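Local coordinates for N-acetylglucosamine-6-phosphate deacetylase (Thermotoga maritima, PDB 1O12), which probably catalyses the metal-dependent deacetylation of N-acetylglucosamine-6-phosphate, yielding glucosamine-6-phosphate and acetate, at residues D31-I34 with I39-V42; V66-D69 with C73-S76; K205-F210 with I222-A227. One frame throughout, in Å; residues are numbered along the deposited sequence.

Contact 1: D31-I34 with I39-V42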
# COMPACT_ATOMS: atom_id res chain seq x y z
N ASP A 31 25.63 16.46 25.11
CA ASP A 31 26.97 16.59 24.56
C ASP A 31 27.46 15.20 24.16
O ASP A 31 27.05 14.20 24.77
CB ASP A 31 27.94 17.19 25.61
CG ASP A 31 27.44 18.52 26.20
OD1 ASP A 31 27.96 18.94 27.27
OD2 ASP A 31 26.53 19.15 25.61
N VAL A 32 28.30 15.14 23.12
CA VAL A 32 28.85 13.87 22.65
C VAL A 32 30.38 13.98 22.72
O VAL A 32 30.97 14.99 22.32
CB VAL A 32 28.40 13.53 21.18
CG1 VAL A 32 29.07 12.22 20.72
CG2 VAL A 32 26.90 13.40 21.10
N GLU A 33 30.99 12.92 23.23
CA GLU A 33 32.43 12.86 23.40
C GLU A 33 33.07 11.83 22.47
O GLU A 33 32.72 10.65 22.49
CB GLU A 33 32.74 12.50 24.84
CG GLU A 33 33.98 13.17 25.41
CD GLU A 33 34.08 12.97 26.92
OE1 GLU A 33 34.28 11.80 27.36
OE2 GLU A 33 33.94 13.97 27.66
N ILE A 34 34.03 12.32 21.70
CA ILE A 34 34.77 11.53 20.71
C ILE A 34 36.24 11.36 21.06
O ILE A 34 36.97 12.34 21.24
CB ILE A 34 34.70 12.21 19.36
CG1 ILE A 34 33.24 12.51 19.02
CG2 ILE A 34 35.37 11.34 18.33
CD1 ILE A 34 33.05 13.19 17.70
N ILE A 39 33.01 7.21 19.65
CA ILE A 39 32.16 7.95 20.57
C ILE A 39 32.30 7.25 21.92
O ILE A 39 31.98 6.07 22.05
CB ILE A 39 30.70 7.89 20.11
CG1 ILE A 39 30.56 8.60 18.77
CG2 ILE A 39 29.79 8.48 21.16
CD1 ILE A 39 29.27 8.29 18.05
N VAL A 40 32.81 7.97 22.92
CA VAL A 40 33.00 7.39 24.24
C VAL A 40 32.03 7.92 25.28
O VAL A 40 31.96 7.40 26.38
CB VAL A 40 34.43 7.64 24.79
CG1 VAL A 40 35.42 6.75 24.09
CG2 VAL A 40 34.81 9.13 24.62
N LYS A 41 31.28 8.96 24.95
CA LYS A 41 30.34 9.48 25.94
C LYS A 41 29.21 10.28 25.31
O LYS A 41 29.44 11.20 24.51
CB LYS A 41 31.09 10.34 26.98
CG LYS A 41 30.43 10.38 28.35
CD LYS A 41 30.26 11.81 28.86
CE LYS A 41 31.60 12.54 29.00
NZ LYS A 41 31.45 14.02 29.23
N VAL A 42 27.99 9.92 25.66
CA VAL A 42 26.81 10.61 25.17
C VAL A 42 26.08 11.09 26.43
O VAL A 42 25.46 10.28 27.13
CB VAL A 42 25.89 9.65 24.38
CG1 VAL A 42 24.73 10.41 23.80
CG2 VAL A 42 26.66 8.99 23.29
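The antiparallel segments 31-34 and 39-42 approach to 4.6 Å between their axes, with 160° between directions, and Glu33 stands opposite both Val40 and Lys41. Its N donates to Lys41 O (2.6 Å), while its O receives Val40 N at 2.7 Å and, weakly, Lys41 N at 3.3 Å. One carbonyl thus takes two successive amides, and the pairing slips by one residue before Ile34 meets Ile39. At the bulge Val40 CG2 lies 3.3 Å from Glu33 O.

On one face Glu33 and Lys41 form a salt bridge, OE2 to NZ 2.9 Å, whose hydrogen-bond geometry is weak. Beyond CG the glutamate is extended; the lysine, bent at chi2 (-130°) and chi3, folds back so that CE also lies against the carboxylate, 3.2 Å from OE1. The CB atoms of this hydrogen-bonded pair meet beneath the bridge.

The other face is apolar. Val32 points CG1 anti to its backbone N (chi1 177°) and meets Ile39 CG2 at 3.8 Å, the two side chains crossing at a slant. Ile34 and Val42 share this face, and loop residues Ile345 and Ala351 pack on Val32 and Ile34. Farther back along the same strand, Asp31 accepts Lys17 N and forms a salt bridge with Arg45. The shared carbonyl and shifted register define a classic beta bulge in the hairpin of strands 26-35 and 38-44.

Contact 2: V66-D69 with C73-S76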
# COMPACT_ATOMS: atom_id res chain seq x y z
N VAL A 66 28.74 15.90 -9.45
CA VAL A 66 29.62 17.04 -9.80
C VAL A 66 30.80 16.70 -10.75
O VAL A 66 31.94 17.14 -10.54
CB VAL A 66 30.18 17.75 -8.51
CG1 VAL A 66 29.08 18.55 -7.82
CG2 VAL A 66 30.73 16.73 -7.53
N GLY A 67 30.51 15.93 -11.79
CA GLY A 67 31.51 15.56 -12.75
C GLY A 67 32.18 14.22 -12.54
O GLY A 67 32.75 13.68 -13.48
N ALA A 68 32.12 13.66 -11.33
CA ALA A 68 32.77 12.37 -11.05
C ALA A 68 31.84 11.18 -11.27
O ALA A 68 30.68 11.23 -10.88
CB ALA A 68 33.28 12.36 -9.63
N ASP A 69 32.34 10.12 -11.89
CA ASP A 69 31.53 8.93 -12.13
C ASP A 69 32.23 7.73 -11.55
O ASP A 69 33.44 7.74 -11.31
CB ASP A 69 31.37 8.58 -13.62
CG ASP A 69 31.32 9.79 -14.52
OD1 ASP A 69 30.23 10.03 -15.11
OD2 ASP A 69 32.37 10.47 -14.65
N CYS A 73 35.97 5.74 -12.15
CA CYS A 73 36.54 5.50 -10.84
C CYS A 73 37.07 6.72 -10.15
O CYS A 73 38.15 6.68 -9.57
CB CYS A 73 37.64 4.46 -10.93
SG CYS A 73 37.13 2.92 -11.74
N ASP A 74 36.30 7.80 -10.21
CA ASP A 74 36.70 9.04 -9.56
C ASP A 74 36.26 9.00 -8.10
O ASP A 74 35.50 9.85 -7.65
CB ASP A 74 36.03 10.22 -10.27
CG ASP A 74 36.25 10.19 -11.77
OD1 ASP A 74 37.42 10.28 -12.19
OD2 ASP A 74 35.25 10.07 -12.52
N PHE A 75 36.74 8.01 -7.37
CA PHE A 75 36.40 7.85 -5.97
C PHE A 75 36.81 9.05 -5.12
O PHE A 75 36.01 9.55 -4.32
CB PHE A 75 37.05 6.57 -5.42
CG PHE A 75 36.76 5.36 -6.25
CD1 PHE A 75 37.81 4.55 -6.71
CD2 PHE A 75 35.45 5.04 -6.60
CE1 PHE A 75 37.55 3.45 -7.52
CE2 PHE A 75 35.18 3.93 -7.42
CZ PHE A 75 36.23 3.13 -7.88
N SER A 76 38.04 9.51 -5.29
CA SER A 76 38.52 10.65 -4.52
C SER A 76 37.65 11.87 -4.70
O SER A 76 37.39 12.59 -3.74
CB SER A 76 39.93 11.01 -4.95
OG SER A 76 40.43 12.00 -4.06
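The side chains of Asp69 and Asp74 run alongside each other in the same direction, their carboxylates twisted 56° relative to one another; what joins the two residues is one side-chain-to-backbone and one backbone-to-backbone hydrogen bond. Asp74 OD2 accepts Asp69 N at 3.0 Å through its anti lone pair, with a nearly straight N-H...O angle of 171°. In return Asp74 N donates to Asp69 O at 3.1 Å, completing a pair of bonds, one accepted by the carboxylate and one between backbones. CG set beside the backbone N (chi1 -51°) turns the Asp74 carboxylate so that OD2 meets the Asp69 amide.

The price is electrostatic: Asp69 OD2 sits 3.6 Å from Asp74 OD2, a proximity of like charges that may raise the proton affinity of one of them. Asn72 ND2 donates to Asp69 OD2, which may ease the repulsion. Ala68 CB meets Asp74 CB at 3.5 Å, and Met78 and Glu77 of the following helix also touch this alanine.

Replacing Asp74 by alanine keeps the CB contact but would probably leave the Asp69 amide without its acceptor, the loop held by the remaining backbone bond.

Asp74 also centres an inverse gamma turn, with a weak Phe75 N to Cys73 O bond of 2.9 Å. It occupies the N-cap position of helix 75-83 without making a capping bond; its carboxylate instead ties the helix start back to short strand 68-69 within the amidohydrolase domain.

Contact 3: K205-F210 with I222-A227. With FE (Fe (III) ion), chain C.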
# COMPACT_ATOMS: atom_id res chain seq x y z
N LYS A 205 16.19 -9.37 1.36
CA LYS A 205 15.17 -8.52 1.95
C LYS A 205 15.25 -7.04 1.60
O LYS A 205 14.97 -6.17 2.42
CB LYS A 205 15.16 -8.73 3.46
CG LYS A 205 14.85 -10.16 3.86
CD LYS A 205 15.04 -10.36 5.35
CE LYS A 205 14.58 -11.74 5.82
NZ LYS A 205 14.73 -11.85 7.31
N ARG A 206 15.57 -6.75 0.34
CA ARG A 206 15.69 -5.37 -0.07
C ARG A 206 15.22 -5.13 -1.53
O ARG A 206 15.38 -5.99 -2.40
CB ARG A 206 17.17 -4.98 0.12
CG ARG A 206 17.54 -3.54 -0.03
CD ARG A 206 19.04 -3.44 0.06
NE ARG A 206 19.51 -2.08 0.13
CZ ARG A 206 19.53 -1.21 -0.88
NH1 ARG A 206 19.09 -1.57 -2.07
NH2 ARG A 206 19.99 0.04 -0.67
N ILE A 207 14.62 -3.97 -1.79
CA ILE A 207 14.18 -3.60 -3.14
C ILE A 207 14.86 -2.28 -3.61
O ILE A 207 14.85 -1.27 -2.88
CB ILE A 207 12.67 -3.49 -3.18
CG1 ILE A 207 12.08 -4.89 -2.96
CG2 ILE A 207 12.22 -2.90 -4.54
CD1 ILE A 207 10.58 -4.94 -3.01
N THR A 208 15.46 -2.31 -4.81
CA THR A 208 16.20 -1.17 -5.39
C THR A 208 15.25 -0.12 -5.98
O THR A 208 14.34 -0.44 -6.75
CB THR A 208 17.27 -1.70 -6.45
OG1 THR A 208 18.21 -2.54 -5.77
CG2 THR A 208 18.05 -0.57 -7.13
N HIS A 209 15.54 1.14 -5.64
CA HIS A 209 14.71 2.31 -5.95
C HIS A 209 13.25 1.99 -6.30
O HIS A 209 12.83 1.98 -7.46
CB HIS A 209 15.35 3.25 -7.00
CG HIS A 209 15.77 2.59 -8.27
ND1 HIS A 209 15.03 1.59 -8.87
CD2 HIS A 209 16.85 2.78 -9.05
CE1 HIS A 209 15.65 1.19 -9.96
NE2 HIS A 209 16.76 1.89 -10.10
N PHE A 210 12.51 1.68 -5.23
CA PHE A 210 11.09 1.34 -5.25
C PHE A 210 10.29 2.62 -5.53
O PHE A 210 10.54 3.66 -4.92
CB PHE A 210 10.70 0.78 -3.87
CG PHE A 210 9.24 0.45 -3.71
CD1 PHE A 210 8.79 -0.86 -3.88
CD2 PHE A 210 8.31 1.44 -3.38
CE1 PHE A 210 7.46 -1.18 -3.71
CE2 PHE A 210 6.98 1.14 -3.21
CZ PHE A 210 6.54 -0.18 -3.37
N ILE A 222 0.30 -9.17 -7.06
CA ILE A 222 0.82 -7.98 -6.43
C ILE A 222 2.28 -7.72 -6.79
O ILE A 222 2.77 -6.59 -6.64
CB ILE A 222 0.62 -8.03 -4.88
CG1 ILE A 222 1.42 -9.15 -4.24
CG2 ILE A 222 -0.87 -8.23 -4.57
CD1 ILE A 222 1.38 -9.09 -2.73
N GLY A 223 2.93 -8.76 -7.32
CA GLY A 223 4.32 -8.65 -7.75
C GLY A 223 5.34 -8.19 -6.72
O GLY A 223 5.08 -8.19 -5.49
N ILE A 224 6.51 -7.79 -7.21
CA ILE A 224 7.58 -7.32 -6.32
C ILE A 224 7.13 -6.08 -5.57
O ILE A 224 7.47 -5.89 -4.41
CB ILE A 224 8.89 -6.95 -7.11
CG1 ILE A 224 9.58 -8.20 -7.64
CG2 ILE A 224 9.87 -6.23 -6.17
CD1 ILE A 224 11.09 -8.04 -7.77
N THR A 225 6.38 -5.22 -6.24
CA THR A 225 5.90 -3.98 -5.63
C THR A 225 5.02 -4.32 -4.45
O THR A 225 5.08 -3.66 -3.41
CB THR A 225 5.08 -3.18 -6.65
OG1 THR A 225 5.86 -3.05 -7.84
CG2 THR A 225 4.69 -1.82 -6.11
N GLY A 226 4.21 -5.36 -4.62
CA GLY A 226 3.31 -5.80 -3.57
C GLY A 226 4.06 -6.48 -2.45
O GLY A 226 3.73 -6.32 -1.28
N ALA A 227 5.08 -7.25 -2.82
CA ALA A 227 5.91 -7.91 -1.83
C ALA A 227 6.57 -6.81 -1.03
O ALA A 227 6.57 -6.84 0.20
CB ALA A 227 6.96 -8.76 -2.50
FE FE C . 18.24 1.67 -11.87
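Apolar contact comes first: the side chains of Ile207 and Ile224 run antiparallel alongside each other, CD1 of Ile207 reaching CG2 of Ile224 at 3.5 Å. The same CD1 lies equally near Ile224 O, so the strand's isoleucine tip rests on both a methyl and a backbone carbonyl of the helix.

Ring-edge contact follows. The Phe210 and Thr225 side chains cross at about a right angle, and Thr225 O lies in the ring plane at its edge, 3.5 Å from Phe210 CE1. CZ touches Thr225 CG2 at 3.7 Å. Phe210 gets there because CG is anti to the backbone N (chi1 177°), swinging the ring end towards the helix. Thr225 divides its branches: the methyl serves the ring, while OG1 is bonded to Lys215 O.

Backbone bonds set the helix turn, with Gly226 N on Ile222 O at 2.8 Å. A CB at Gly226 would collide with that of Ile222, which fits the glycine found there.

Metal bonding occupies the other side of segment 205-210. His209 NE2 binds the iron at 2.3 Å, and His188 and Glu127 complete the protein ligands. Thr208 CG2 lies over the centre of the imidazole, 3.9 Å above its plane, and the His188 ring meets it almost perpendicularly. Arg206, on the same strand, forms salt bridges with Glu237 and Glu336; Glu237 also accepts His209 N.

Among its neighbours, strand 206-207 pairs in parallel with strand 235-239, whose Leu236 touches both Ile207 and Phe210; helix 223-230 is the helix of the beta-alpha-beta unit they form and packs on its first strand, with Ala227 touching Phe193 and Phe196 of helix 193-200, consistent with the TIM-barrel fold of the amidohydrolase family.

From the N terminus the three contacts follow in series, none nested in or crossing another. Contact 1 closes a tight hairpin turn between strands 26-35 and 38-44. Contact 2 closes a short loop of three residues, joining the end of a small strand to the start of helix 75-83. Contact 3 spans the longest loop, eleven residues, between strand 206-207 and helix 223-230, and alone of the three includes a metal ligand. Contacts 2 and 3 both lie within the amidohydrolase range, on opposite sides of the chain's centre, about 30 Å between centres. Contact 1 is about 38 Å from contact 3, centre to centre, away from the annotated sites.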